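PDB 2Q09: imidazolonepropionase from Unidentified, which catalyses the hydrolytic opening of imidazolone-5-propanoate to N-formimidoyl-L-glutamate, the third step of histidine degradation. Local coordinates for residues G103-S106 with T107-A110; S315-N319 with P320-P324; A323-S327 with L328-M332; S387-I390 with G391-Q394. All coordinates share one frame; numbering follows the deposited sequence.

How the contacts relate
From the N terminus, contact 1 comes first, in the opening turns of helix 104-113. Much later in the chain, contact 2 closes the loop that follows barrel strand 312-314 and carries an iron ligand. Contact 3 starts on the end of that loop, sharing A323 and P324, and leads into helix 328-339. Contact 4 rounds the bend between helix 385-388 and strand 395-400. All four are local, and none encloses or crosses another. In space they form a chain. T107 OG1 lies 3.8 Å from P320 CG, joining contacts 1 and 2. R329 NH2 is 2.7 Å from Q394 OE1, a probable hydrogen bond between contacts 3 and 4.

Contact 1 (G103-S106 with T107-A110); sequences GIIS and TVRA
This is a helix-internal contact between residues three and four apart, where I105 meets V108 and R109 in the opening turns of helix 104-113. The helix lies beside the ligand pocket. Three regular backbone bonds carry it: V108 N to I104 O, R109 N to I105 O (2.9 Å) and A110 N to S106 O (3.0 Å). G103 O, just ahead of these, takes two donors. S106 N reaches it at 3.0 Å and S106 OG at 2.8 Å, the hydroxyl lying in the carbonyl plane. A chi1 of 66° brings this hydroxyl round to G103.

On the outer side, I105 CG1 lies over one face of the R109 guanidinium, 3.6 Å above its plane and toward the rim. With CG beside the backbone N (chi1 -62°), the R109 chain heads back along the helix, and its extended run from CG to NE brings the guanidinium to I105. I105 CD1 turns the other way and rests 4.0 Å from V108 CB. V108 CG2 packs close to I104 O.

On the pocket side, I104 touches the bound inhibitor. T107 OG1 receives a hydrogen bond from R81 NH1, and R81 also binds the inhibitor. The chemistry thus divides by side: R109 rests on an apolar neighbour at the exposed surface, while T107 holds R81 from the second shell, consistent with a part in positioning this ligand-binding arginine.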
ATOM      1  N   GLY A 103     -19.780  13.206  -3.315  1.00 35.47           N
ATOM      2  CA  GLY A 103     -18.333  13.329  -3.335  1.00 32.56           C
ATOM      3  C   GLY A 103     -17.696  12.710  -2.107  1.00 29.97           C
ATOM      4  O   GLY A 103     -18.334  11.940  -1.391  1.00 29.36           O
ATOM      5  N   ILE A 104     -16.438  13.043  -1.850  1.00 27.92           N
ATOM      6  CA  ILE A 104     -15.742  12.485  -0.706  1.00 28.57           C
ATOM      7  C   ILE A 104     -16.438  12.793   0.619  1.00 27.19           C
ATOM      8  O   ILE A 104     -16.286  12.049   1.582  1.00 25.93           O
ATOM      9  CB  ILE A 104     -14.278  12.976  -0.639  1.00 29.76           C
ATOM     10  CG1 ILE A 104     -13.580  12.354   0.571  1.00 30.07           C
ATOM     11  CG2 ILE A 104     -14.237  14.493  -0.562  1.00 29.92           C
ATOM     12  CD1 ILE A 104     -12.079  12.538   0.580  1.00 34.45           C
ATOM     13  N   ILE A 105     -17.202  13.878   0.676  1.00 26.08           N
ATOM     14  CA  ILE A 105     -17.882  14.206   1.918  1.00 26.10           C
ATOM     15  C   ILE A 105     -18.937  13.158   2.277  1.00 25.57           C
ATOM     16  O   ILE A 105     -19.165  12.897   3.460  1.00 24.48           O
ATOM     17  CB  ILE A 105     -18.522  15.629   1.878  1.00 28.58           C
ATOM     18  CG1 ILE A 105     -19.019  16.014   3.273  1.00 29.95           C
ATOM     19  CG2 ILE A 105     -19.667  15.675   0.903  1.00 29.70           C
ATOM     20  CD1 ILE A 105     -17.932  16.006   4.342  1.00 32.86           C
ATOM     21  N   SER A 106     -19.576  12.539   1.283  1.00 23.64           N
ATOM     22  CA  SER A 106     -20.568  11.525   1.621  1.00 23.31           C
ATOM     23  C   SER A 106     -19.883  10.328   2.289  1.00 22.42           C
ATOM     24  O   SER A 106     -20.434   9.714   3.205  1.00 19.47           O
ATOM     25  CB  SER A 106     -21.365  11.071   0.385  1.00 26.10           C
ATOM     26  OG  SER A 106     -20.564  10.392  -0.562  1.00 28.75           O
ATOM     27  N   THR A 107     -18.676   9.997   1.849  1.00 22.50           N
ATOM     28  CA  THR A 107     -17.960   8.885   2.461  1.00 21.32           C
ATOM     29  C   THR A 107     -17.586   9.276   3.894  1.00 22.57           C
ATOM     30  O   THR A 107     -17.597   8.448   4.806  1.00 22.78           O
ATOM     31  CB  THR A 107     -16.676   8.538   1.685  1.00 21.40           C
ATOM     32  OG1 THR A 107     -17.016   8.060   0.376  1.00 20.82           O
ATOM     33  CG2 THR A 107     -15.903   7.449   2.410  1.00 21.02           C
ATOM     34  N   VAL A 108     -17.236  10.542   4.085  1.00 21.82           N
ATOM     35  CA  VAL A 108     -16.881  11.028   5.414  1.00 23.02           C
ATOM     36  C   VAL A 108     -18.080  10.942   6.366  1.00 22.24           C
ATOM     37  O   VAL A 108     -17.968  10.466   7.500  1.00 22.02           O
ATOM     38  CB  VAL A 108     -16.386  12.485   5.353  1.00 22.24           C
ATOM     39  CG1 VAL A 108     -16.178  13.025   6.770  1.00 22.46           C
ATOM     40  CG2 VAL A 108     -15.077  12.550   4.581  1.00 20.60           C
ATOM     41  N   ARG A 109     -19.242  11.389   5.905  1.00 23.64           N
ATOM     42  CA  ARG A 109     -20.429  11.333   6.752  1.00 25.19           C
ATOM     43  C   ARG A 109     -20.804   9.885   7.073  1.00 24.38           C
ATOM     44  O   ARG A 109     -21.122   9.552   8.217  1.00 23.52           O
ATOM     45  CB  ARG A 109     -21.603  12.043   6.073  1.00 28.50           C
ATOM     46  CG  ARG A 109     -21.363  13.535   5.829  1.00 34.23           C
ATOM     47  CD  ARG A 109     -22.634  14.214   5.358  1.00 39.51           C
ATOM     48  NE  ARG A 109     -22.438  15.596   4.922  1.00 42.63           N
ATOM     49  CZ  ARG A 109     -21.902  16.558   5.661  1.00 44.78           C
ATOM     50  NH1 ARG A 109     -21.489  16.306   6.895  1.00 46.06           N
ATOM     51  NH2 ARG A 109     -21.786  17.785   5.173  1.00 45.23           N
ATOM     52  N   ALA A 110     -20.770   9.025   6.066  1.00 22.74           N
ATOM     53  CA  ALA A 110     -21.108   7.625   6.279  1.00 23.07           C
ATOM     54  C   ALA A 110     -20.118   6.966   7.240  1.00 21.96           C
ATOM     55  O   ALA A 110     -20.505   6.163   8.094  1.00 21.27           O
ATOM     56  CB  ALA A 110     -21.117   6.875   4.945  1.00 22.08           C
TER

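Contact 2 (S315-N319 with P320-P324); sequences SSDIN and PGTAP. With FE (Fe (III) ion), chain B; DI6 (3-[(4S)-2,5-dioxoimidazolidin-4-yl]propanoic acid), chain C.
N319 OD1 is gripped by two backbone N-H groups. T322 N gives the stronger bond, 2.6 Å and nearly straight at 170°. G321 N lies 2.8 Å from OD1, but its bond is bent and weak. The G321 bond closes an Asx turn, to which the T322 bond is added. At chi1 80°, the N319 amide is swung toward the residues that follow. N319 ND2 donates to D317 O at 2.8 Å and to T322 OG1 at 2.9 Å. The threonine oxygen lies in the amide plane, whereas D317 O is tilted from it. Both ends of the amide are therefore fixed, and its rotation with them.

The segment is the loop after the eighth barrel strand, 312-314, where amidohydrolases of the TIM-barrel type place a metal-binding aspartate. D317 OD1 binds the iron at 2.3 Å, alongside H72, H74 and H242. D317 OD2 accepts a bond of 2.6 Å from water 1, itself an iron ligand.

T322 OG1, which accepts from N319 ND2, donates in turn to DI6 O2 at 2.8 Å. G321 N lies 3.5 Å from DI6 O9, and the glycine lets the carboxylate sit close to the backbone. The loop is pinched by a single antiparallel bridge of N319 with A323. N319 N donates to A323 O from above the carbonyl plane, and the return bond to N319 O is weak.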
ATOM      1  N   SER A 315       0.548   0.007  -6.229  1.00 18.11           N
ATOM      2  CA  SER A 315      -0.462  -0.278  -5.216  1.00 19.27           C
ATOM      3  C   SER A 315      -1.876  -0.111  -5.772  1.00 19.24           C
ATOM      4  O   SER A 315      -2.072   0.563  -6.778  1.00 18.01           O
ATOM      5  CB  SER A 315      -0.257   0.644  -4.008  1.00 19.02           C
ATOM      6  OG  SER A 315      -1.174   0.318  -2.970  1.00 20.39           O
ATOM      7  N   SER A 316      -2.852  -0.710  -5.095  1.00 19.93           N
ATOM      8  CA  SER A 316      -4.253  -0.672  -5.516  1.00 22.69           C
ATOM      9  C   SER A 316      -5.006   0.628  -5.219  1.00 23.31           C
ATOM     10  O   SER A 316      -5.992   0.951  -5.896  1.00 21.91           O
ATOM     11  CB  SER A 316      -5.014  -1.826  -4.859  1.00 22.92           C
ATOM     12  OG  SER A 316      -5.071  -1.639  -3.447  1.00 25.59           O
ATOM     13  N   ASP A 317      -4.540   1.367  -4.215  1.00 21.94           N
ATOM     14  CA  ASP A 317      -5.189   2.613  -3.806  1.00 23.13           C
ATOM     15  C   ASP A 317      -6.674   2.371  -3.533  1.00 21.83           C
ATOM     16  O   ASP A 317      -7.500   3.257  -3.740  1.00 22.55           O
ATOM     17  CB  ASP A 317      -5.027   3.704  -4.878  1.00 23.05           C
ATOM     18  CG  ASP A 317      -5.522   5.071  -4.410  1.00 25.07           C
ATOM     19  OD1 ASP A 317      -5.401   5.353  -3.196  1.00 26.65           O
ATOM     20  OD2 ASP A 317      -6.010   5.868  -5.248  1.00 22.65           O
ATOM     21  N   ILE A 318      -7.008   1.172  -3.063  1.00 21.82           N
ATOM     22  CA  ILE A 318      -8.409   0.833  -2.771  1.00 22.89           C
ATOM     23  C   ILE A 318      -9.111   1.961  -2.022  1.00 22.61           C
ATOM     24  O   ILE A 318      -8.707   2.314  -0.914  1.00 20.32           O
ATOM     25  CB  ILE A 318      -8.537  -0.431  -1.892  1.00 22.06           C
ATOM     26  CG1 ILE A 318      -7.981  -1.649  -2.624  1.00 24.94           C
ATOM     27  CG2 ILE A 318     -10.020  -0.666  -1.521  1.00 22.86           C
ATOM     28  CD1 ILE A 318      -7.936  -2.904  -1.755  1.00 23.90           C
ATOM     29  N   ASN A 319     -10.155   2.520  -2.621  1.00 23.26           N
ATOM     30  CA  ASN A 319     -10.903   3.591  -1.980  1.00 22.50           C
ATOM     31  C   ASN A 319     -12.238   3.736  -2.701  1.00 24.07           C
ATOM     32  O   ASN A 319     -12.330   3.538  -3.926  1.00 22.22           O
ATOM     33  CB  ASN A 319     -10.093   4.895  -1.982  1.00 22.88           C
ATOM     34  CG  ASN A 319     -10.160   5.627  -3.297  1.00 25.22           C
ATOM     35  OD1 ASN A 319     -11.190   6.222  -3.647  1.00 23.42           O
ATOM     36  ND2 ASN A 319      -9.057   5.595  -4.040  1.00 21.06           N
ATOM     37  N   PRO A 320     -13.289   4.090  -1.944  1.00 22.89           N
ATOM     38  CA  PRO A 320     -14.645   4.252  -2.473  1.00 23.51           C
ATOM     39  C   PRO A 320     -14.864   5.336  -3.515  1.00 23.19           C
ATOM     40  O   PRO A 320     -15.868   5.311  -4.229  1.00 25.61           O
ATOM     41  CB  PRO A 320     -15.473   4.491  -1.213  1.00 21.64           C
ATOM     42  CG  PRO A 320     -14.550   5.310  -0.388  1.00 23.35           C
ATOM     43  CD  PRO A 320     -13.223   4.565  -0.549  1.00 21.77           C
ATOM     44  N   GLY A 321     -13.940   6.282  -3.605  1.00 21.79           N
ATOM     45  CA  GLY A 321     -14.126   7.358  -4.556  1.00 22.72           C
ATOM     46  C   GLY A 321     -13.472   7.265  -5.929  1.00 24.10           C
ATOM     47  O   GLY A 321     -14.135   7.501  -6.941  1.00 22.85           O
ATOM     48  N   THR A 322     -12.186   6.917  -5.974  1.00 22.16           N
ATOM     49  CA  THR A 322     -11.454   6.867  -7.238  1.00 21.55           C
ATOM     50  C   THR A 322     -10.847   5.524  -7.639  1.00 21.36           C
ATOM     51  O   THR A 322     -10.287   5.410  -8.726  1.00 20.42           O
ATOM     52  CB  THR A 322     -10.314   7.887  -7.226  1.00 22.88           C
ATOM     53  OG1 THR A 322      -9.381   7.515  -6.207  1.00 20.56           O
ATOM     54  CG2 THR A 322     -10.842   9.291  -6.919  1.00 23.67           C
ATOM     55  N   ALA A 323     -10.931   4.526  -6.771  1.00 19.94           N
ATOM     56  CA  ALA A 323     -10.379   3.217  -7.103  1.00 21.91           C
ATOM     57  C   ALA A 323     -11.093   2.122  -6.319  1.00 20.72           C
ATOM     58  O   ALA A 323     -10.512   1.514  -5.430  1.00 20.78           O
ATOM     59  CB  ALA A 323      -8.878   3.187  -6.810  1.00 22.13           C
ATOM     60  N   PRO A 324     -12.366   1.861  -6.652  1.00 21.68           N
ATOM     61  CA  PRO A 324     -13.194   0.844  -5.992  1.00 21.18           C
ATOM     62  C   PRO A 324     -12.895  -0.569  -6.444  1.00 21.00           C
ATOM     63  O   PRO A 324     -13.814  -1.355  -6.625  1.00 19.94           O
ATOM     64  CB  PRO A 324     -14.616   1.276  -6.358  1.00 21.32           C
ATOM     65  CG  PRO A 324     -14.424   1.804  -7.753  1.00 21.50           C
ATOM     66  CD  PRO A 324     -13.167   2.637  -7.618  1.00 22.23           C
TER
HETATM   67 FE    FE B 500      -4.980   7.209  -1.911  1.00 31.04          FE
HETATM   68  N1  DI6 C 600      -6.766  11.058  -4.143  1.00 36.27           N
HETATM   69  C2  DI6 C 600      -7.622  10.103  -4.566  1.00 35.80           C
HETATM   70  O2  DI6 C 600      -7.770   9.702  -5.706  1.00 34.50           O
HETATM   71  C3  DI6 C 600      -8.365   9.609  -3.300  1.00 35.08           C
HETATM   72  N4  DI6 C 600      -7.770  10.454  -2.241  1.00 35.79           N
HETATM   73  C5  DI6 C 600      -6.854  11.255  -2.821  1.00 36.84           C
HETATM   74  O5  DI6 C 600      -6.173  12.064  -2.207  1.00 36.98           O
HETATM   75  C6  DI6 C 600      -9.866   9.818  -3.434  1.00 33.45           C
HETATM   76  C7  DI6 C 600     -10.643   9.345  -2.203  1.00 34.18           C
HETATM   77  C8  DI6 C 600     -12.166   9.527  -2.290  1.00 33.76           C
HETATM   78  O9  DI6 C 600     -12.866   8.888  -1.480  1.00 33.75           O
HETATM   79  O10 DI6 C 600     -12.672  10.293  -3.150  1.00 34.71           O
HETATM   80  O   HOH W   1      -5.909   8.135  -3.969  1.00 26.67           O

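Contact 3 (A323-S327 with L328-M332); sequences APIVS and LRMAM
S327 caps helix 328-339 through the N-H of M330, where the loop after strand 312-314 enters the helix. The motif is a helix N-cap, with S327 in the capping position. The L328 side chain turns from the loop toward L68 and D70 of strand 63-73 and toward V350. Its backbone N bonds to E133 OE1.

R329 barely touches the loop. Its N makes a weak bond to the same E133 OE1, while its guanidinium bonds the carbonyl of L386 and reaches on to Q394 of the 391-394 segment.

M330, a selenomethionine here, makes the main contact. Its N donates to S327 OG at 3.1 Å, with an angle of 149° at the hydrogen. The serine has OG anti to its backbone N (chi1 179°), beside the carbonyl carbon, and this brings the oxygen forward over the first turn. S327 OG also hydrogen-bonds E133 OE2. That carboxylate therefore serves both the cap hydroxyl and the first N-H groups of the helix, and its charge would suit the positive end of the helix dipole. M330 CB lies 3.3 Å from S327 OG. Further out, M330 CG meets I325 CG2 at 4.3 Å, an apolar touch between loop and helix. The chain of M330 then bends at chi2 and chi3, carrying SE away from the loop.

One turn on from the cap, A331 CB lies 4.0 Å from S327 O.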
ATOM      1  N   ALA A 323     -10.931   4.526  -6.771  1.00 19.94           N
ATOM      2  CA  ALA A 323     -10.379   3.217  -7.103  1.00 21.91           C
ATOM      3  C   ALA A 323     -11.093   2.122  -6.319  1.00 20.72           C
ATOM      4  O   ALA A 323     -10.512   1.514  -5.430  1.00 20.78           O
ATOM      5  CB  ALA A 323      -8.878   3.187  -6.810  1.00 22.13           C
ATOM      6  N   PRO A 324     -12.366   1.861  -6.652  1.00 21.68           N
ATOM      7  CA  PRO A 324     -13.194   0.844  -5.992  1.00 21.18           C
ATOM      8  C   PRO A 324     -12.895  -0.569  -6.444  1.00 21.00           C
ATOM      9  O   PRO A 324     -13.814  -1.355  -6.625  1.00 19.94           O
ATOM     10  CB  PRO A 324     -14.616   1.276  -6.358  1.00 21.32           C
ATOM     11  CG  PRO A 324     -14.424   1.804  -7.753  1.00 21.50           C
ATOM     12  CD  PRO A 324     -13.167   2.637  -7.618  1.00 22.23           C
ATOM     13  N   ILE A 325     -11.615  -0.884  -6.617  1.00 20.87           N
ATOM     14  CA  ILE A 325     -11.219  -2.205  -7.077  1.00 20.75           C
ATOM     15  C   ILE A 325     -10.308  -2.886  -6.069  1.00 21.49           C
ATOM     16  O   ILE A 325      -9.153  -2.509  -5.890  1.00 21.92           O
ATOM     17  CB  ILE A 325     -10.532  -2.099  -8.453  1.00 22.03           C
ATOM     18  CG1 ILE A 325     -11.481  -1.386  -9.428  1.00 24.46           C
ATOM     19  CG2 ILE A 325     -10.182  -3.480  -8.980  1.00 22.19           C
ATOM     20  CD1 ILE A 325     -10.872  -1.036 -10.765  1.00 28.25           C
ATOM     21  N   VAL A 326     -10.845  -3.901  -5.407  1.00 20.83           N
ATOM     22  CA  VAL A 326     -10.109  -4.629  -4.389  1.00 21.74           C
ATOM     23  C   VAL A 326      -9.272  -5.738  -4.999  1.00 22.04           C
ATOM     24  O   VAL A 326      -9.622  -6.917  -4.931  1.00 21.59           O
ATOM     25  CB  VAL A 326     -11.069  -5.217  -3.354  1.00 22.18           C
ATOM     26  CG1 VAL A 326     -10.281  -5.882  -2.228  1.00 22.70           C
ATOM     27  CG2 VAL A 326     -11.957  -4.100  -2.796  1.00 21.79           C
ATOM     28  N   SER A 327      -8.163  -5.338  -5.603  1.00 22.07           N
ATOM     29  CA  SER A 327      -7.261  -6.280  -6.237  1.00 22.51           C
ATOM     30  C   SER A 327      -5.895  -5.631  -6.429  1.00 23.05           C
ATOM     31  O   SER A 327      -5.778  -4.584  -7.075  1.00 20.82           O
ATOM     32  CB  SER A 327      -7.811  -6.702  -7.602  1.00 23.24           C
ATOM     33  OG  SER A 327      -6.925  -7.606  -8.240  1.00 23.12           O
ATOM     34  N   LEU A 328      -4.860  -6.239  -5.861  1.00 21.79           N
ATOM     35  CA  LEU A 328      -3.514  -5.710  -6.028  1.00 21.20           C
ATOM     36  C   LEU A 328      -3.003  -6.168  -7.390  1.00 19.68           C
ATOM     37  O   LEU A 328      -2.352  -5.418  -8.112  1.00 19.61           O
ATOM     38  CB  LEU A 328      -2.567  -6.226  -4.940  1.00 21.61           C
ATOM     39  CG  LEU A 328      -1.095  -5.846  -5.157  1.00 20.20           C
ATOM     40  CD1 LEU A 328      -0.950  -4.326  -5.168  1.00 20.51           C
ATOM     41  CD2 LEU A 328      -0.229  -6.455  -4.058  1.00 21.23           C
ATOM     42  N   ARG A 329      -3.305  -7.413  -7.733  1.00 18.89           N
ATOM     43  CA  ARG A 329      -2.853  -7.952  -9.008  1.00 21.33           C
ATOM     44  C   ARG A 329      -3.435  -7.224 -10.213  1.00 20.11           C
ATOM     45  O   ARG A 329      -2.767  -7.094 -11.236  1.00 19.52           O
ATOM     46  CB  ARG A 329      -3.129  -9.456  -9.074  1.00 21.13           C
ATOM     47  CG  ARG A 329      -2.226 -10.220  -8.094  1.00 24.48           C
ATOM     48  CD  ARG A 329      -2.453 -11.719  -8.111  1.00 25.64           C
ATOM     49  NE  ARG A 329      -2.076 -12.316  -9.387  1.00 23.02           N
ATOM     50  CZ  ARG A 329      -2.145 -13.621  -9.635  1.00 25.05           C
ATOM     51  NH1 ARG A 329      -2.571 -14.448  -8.688  1.00 24.77           N
ATOM     52  NH2 ARG A 329      -1.813 -14.103 -10.823  1.00 22.46           N
HETATM   53  N   MSE A 330      -4.665  -6.727 -10.095  1.00 20.73           N
HETATM   54  CA  MSE A 330      -5.273  -5.988 -11.200  1.00 20.25           C
HETATM   55  C   MSE A 330      -4.442  -4.711 -11.354  1.00 21.10           C
HETATM   56  O   MSE A 330      -4.202  -4.226 -12.464  1.00 18.26           O
HETATM   57  CB  MSE A 330      -6.724  -5.623 -10.877  1.00 20.29           C
HETATM   58  CG  MSE A 330      -7.459  -4.907 -12.001  1.00 24.39           C
HETATM   59 SE   MSE A 330      -7.773  -6.073 -13.547  1.00 26.81          SE
HETATM   60  CE  MSE A 330      -6.595  -5.230 -14.818  1.00 27.45           C
ATOM     61  N   ALA A 331      -3.992  -4.172 -10.227  1.00 18.11           N
ATOM     62  CA  ALA A 331      -3.182  -2.958 -10.250  1.00 19.07           C
ATOM     63  C   ALA A 331      -1.858  -3.225 -10.962  1.00 17.79           C
ATOM     64  O   ALA A 331      -1.339  -2.371 -11.685  1.00 17.70           O
ATOM     65  CB  ALA A 331      -2.917  -2.469  -8.823  1.00 19.31           C
HETATM   66  N   MSE A 332      -1.305  -4.411 -10.738  1.00 17.08           N
HETATM   67  CA  MSE A 332      -0.047  -4.789 -11.377  1.00 18.04           C
HETATM   68  C   MSE A 332      -0.262  -4.872 -12.891  1.00 18.09           C
HETATM   69  O   MSE A 332       0.564  -4.405 -13.683  1.00 19.38           O
HETATM   70  CB  MSE A 332       0.423  -6.142 -10.836  1.00 18.91           C
HETATM   71  CG  MSE A 332       0.781  -6.105  -9.346  1.00 20.80           C
HETATM   72 SE   MSE A 332       1.027  -7.851  -8.576  1.00 26.32          SE
HETATM   73  CE  MSE A 332       2.814  -8.220  -9.338  1.00 23.94           C
TER

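Contact 4 (S387-I390 with G391-Q394); sequences SYLI and GVDQ
Water joins the two halves of this surface bend, linking L389 with V392 and Q394. Water 2 accepts a bond from V392 N at 2.9 Å. It lies 2.7 Å from L389 O and 2.9 Å from Q394 OE1, and can donate to each. More acceptors lie in reach than the water has protons, so not all can be served at once. L389 O and Q394 OE1 are themselves 4.1 Å apart, leaving the water to connect them.

A charged group supports the same spot. R329 NH2, from helix 328-339, hydrogen-bonds Q394 OE1, which is thus held by both the arginine and the water. Q394 NE2 makes a weak bond to E385 OE1. Together they favour one orientation of the amide, with OE1 toward the arginine and NE2 toward the glutamate.

Apolar contacts are slight. L389 has CG anti to the backbone N (chi1 -176°), which sends CD2 across the bend to lie 4.5 Å from V392 CG2. CD2 also comes within 4.1 Å of the amide atom Q394 NE2. I390 instead turns its side chain from the bend onto R329 and N333.

Backbone shape completes the account. G391 has a phi of 90°, a backbone shape readily taken by glycine. The arrangement is a water-bridged turn with glycine at a positive phi, joining helix 385-388 to strand 395-400.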
ATOM      1  N   SER A 387       1.378 -10.764 -12.757  1.00 22.26           N
ATOM      2  CA  SER A 387       0.919  -9.477 -13.286  1.00 22.37           C
ATOM      3  C   SER A 387      -0.005  -9.704 -14.486  1.00 22.22           C
ATOM      4  O   SER A 387      -0.707  -8.787 -14.921  1.00 23.10           O
ATOM      5  CB  SER A 387       2.109  -8.625 -13.773  1.00 22.43           C
ATOM      6  OG  SER A 387       2.985  -8.278 -12.723  1.00 26.83           O
ATOM      7  N   TYR A 388       0.009 -10.922 -15.020  1.00 22.41           N
ATOM      8  CA  TYR A 388      -0.751 -11.254 -16.219  1.00 21.98           C
ATOM      9  C   TYR A 388      -2.176 -11.773 -16.022  1.00 22.45           C
ATOM     10  O   TYR A 388      -3.140 -11.083 -16.371  1.00 23.68           O
ATOM     11  CB  TYR A 388       0.039 -12.274 -17.049  1.00 21.48           C
ATOM     12  CG  TYR A 388      -0.436 -12.398 -18.476  1.00 20.65           C
ATOM     13  CD1 TYR A 388      -0.132 -11.414 -19.414  1.00 21.54           C
ATOM     14  CD2 TYR A 388      -1.202 -13.489 -18.891  1.00 23.34           C
ATOM     15  CE1 TYR A 388      -0.574 -11.513 -20.736  1.00 22.89           C
ATOM     16  CE2 TYR A 388      -1.651 -13.596 -20.200  1.00 23.36           C
ATOM     17  CZ  TYR A 388      -1.332 -12.608 -21.117  1.00 23.53           C
ATOM     18  OH  TYR A 388      -1.777 -12.715 -22.413  1.00 24.05           O
ATOM     19  N   LEU A 389      -2.304 -12.991 -15.495  1.00 21.98           N
ATOM     20  CA  LEU A 389      -3.607 -13.616 -15.280  1.00 24.16           C
ATOM     21  C   LEU A 389      -4.178 -13.163 -13.944  1.00 22.83           C
ATOM     22  O   LEU A 389      -3.636 -13.493 -12.885  1.00 23.11           O
ATOM     23  CB  LEU A 389      -3.471 -15.143 -15.286  1.00 26.11           C
ATOM     24  CG  LEU A 389      -4.791 -15.903 -15.156  1.00 27.95           C
ATOM     25  CD1 LEU A 389      -5.671 -15.623 -16.357  1.00 27.48           C
ATOM     26  CD2 LEU A 389      -4.501 -17.387 -15.046  1.00 32.58           C
ATOM     27  N   ILE A 390      -5.295 -12.445 -14.007  1.00 21.32           N
ATOM     28  CA  ILE A 390      -5.927 -11.888 -12.815  1.00 21.01           C
ATOM     29  C   ILE A 390      -7.257 -12.514 -12.418  1.00 21.13           C
ATOM     30  O   ILE A 390      -7.986 -13.013 -13.267  1.00 21.70           O
ATOM     31  CB  ILE A 390      -6.159 -10.366 -13.024  1.00 21.32           C
ATOM     32  CG1 ILE A 390      -4.902  -9.713 -13.628  1.00 22.24           C
ATOM     33  CG2 ILE A 390      -6.556  -9.698 -11.718  1.00 22.83           C
ATOM     34  CD1 ILE A 390      -3.659  -9.827 -12.766  1.00 21.51           C
ATOM     35  N   GLY A 391      -7.551 -12.496 -11.117  1.00 22.36           N
ATOM     36  CA  GLY A 391      -8.817 -13.003 -10.617  1.00 21.78           C
ATOM     37  C   GLY A 391      -8.939 -14.465 -10.225  1.00 22.72           C
ATOM     38  O   GLY A 391      -9.999 -14.881  -9.768  1.00 21.86           O
ATOM     39  N   VAL A 392      -7.874 -15.242 -10.400  1.00 21.10           N
ATOM     40  CA  VAL A 392      -7.897 -16.666 -10.070  1.00 21.99           C
ATOM     41  C   VAL A 392      -7.066 -17.002  -8.831  1.00 23.07           C
ATOM     42  O   VAL A 392      -5.920 -16.561  -8.705  1.00 23.96           O
ATOM     43  CB  VAL A 392      -7.347 -17.507 -11.253  1.00 20.81           C
ATOM     44  CG1 VAL A 392      -7.355 -18.983 -10.906  1.00 20.28           C
ATOM     45  CG2 VAL A 392      -8.175 -17.248 -12.500  1.00 20.06           C
ATOM     46  N   ASP A 393      -7.641 -17.784  -7.919  1.00 22.22           N
ATOM     47  CA  ASP A 393      -6.925 -18.189  -6.713  1.00 23.18           C
ATOM     48  C   ASP A 393      -5.843 -19.170  -7.154  1.00 22.99           C
ATOM     49  O   ASP A 393      -6.139 -20.203  -7.752  1.00 21.79           O
ATOM     50  CB  ASP A 393      -7.866 -18.876  -5.717  1.00 23.40           C
ATOM     51  CG  ASP A 393      -8.828 -17.908  -5.043  1.00 27.71           C
ATOM     52  OD1 ASP A 393      -8.704 -16.682  -5.249  1.00 26.18           O
ATOM     53  OD2 ASP A 393      -9.712 -18.386  -4.297  1.00 26.45           O
ATOM     54  N   GLN A 394      -4.589 -18.850  -6.856  1.00 23.39           N
ATOM     55  CA  GLN A 394      -3.473 -19.691  -7.276  1.00 22.56           C
ATOM     56  C   GLN A 394      -2.493 -20.039  -6.158  1.00 23.40           C
ATOM     57  O   GLN A 394      -1.427 -20.607  -6.414  1.00 21.45           O
ATOM     58  CB  GLN A 394      -2.720 -19.001  -8.412  1.00 21.84           C
ATOM     59  CG  GLN A 394      -3.571 -18.741  -9.641  1.00 21.73           C
ATOM     60  CD  GLN A 394      -2.905 -17.784 -10.607  1.00 24.68           C
ATOM     61  OE1 GLN A 394      -2.847 -16.573 -10.362  1.00 26.01           O
ATOM     62  NE2 GLN A 394      -2.384 -18.322 -11.709  1.00 26.22           N
TER
HETATM   63  O   HOH W   2      -5.032 -14.723 -10.926  1.00 21.75           O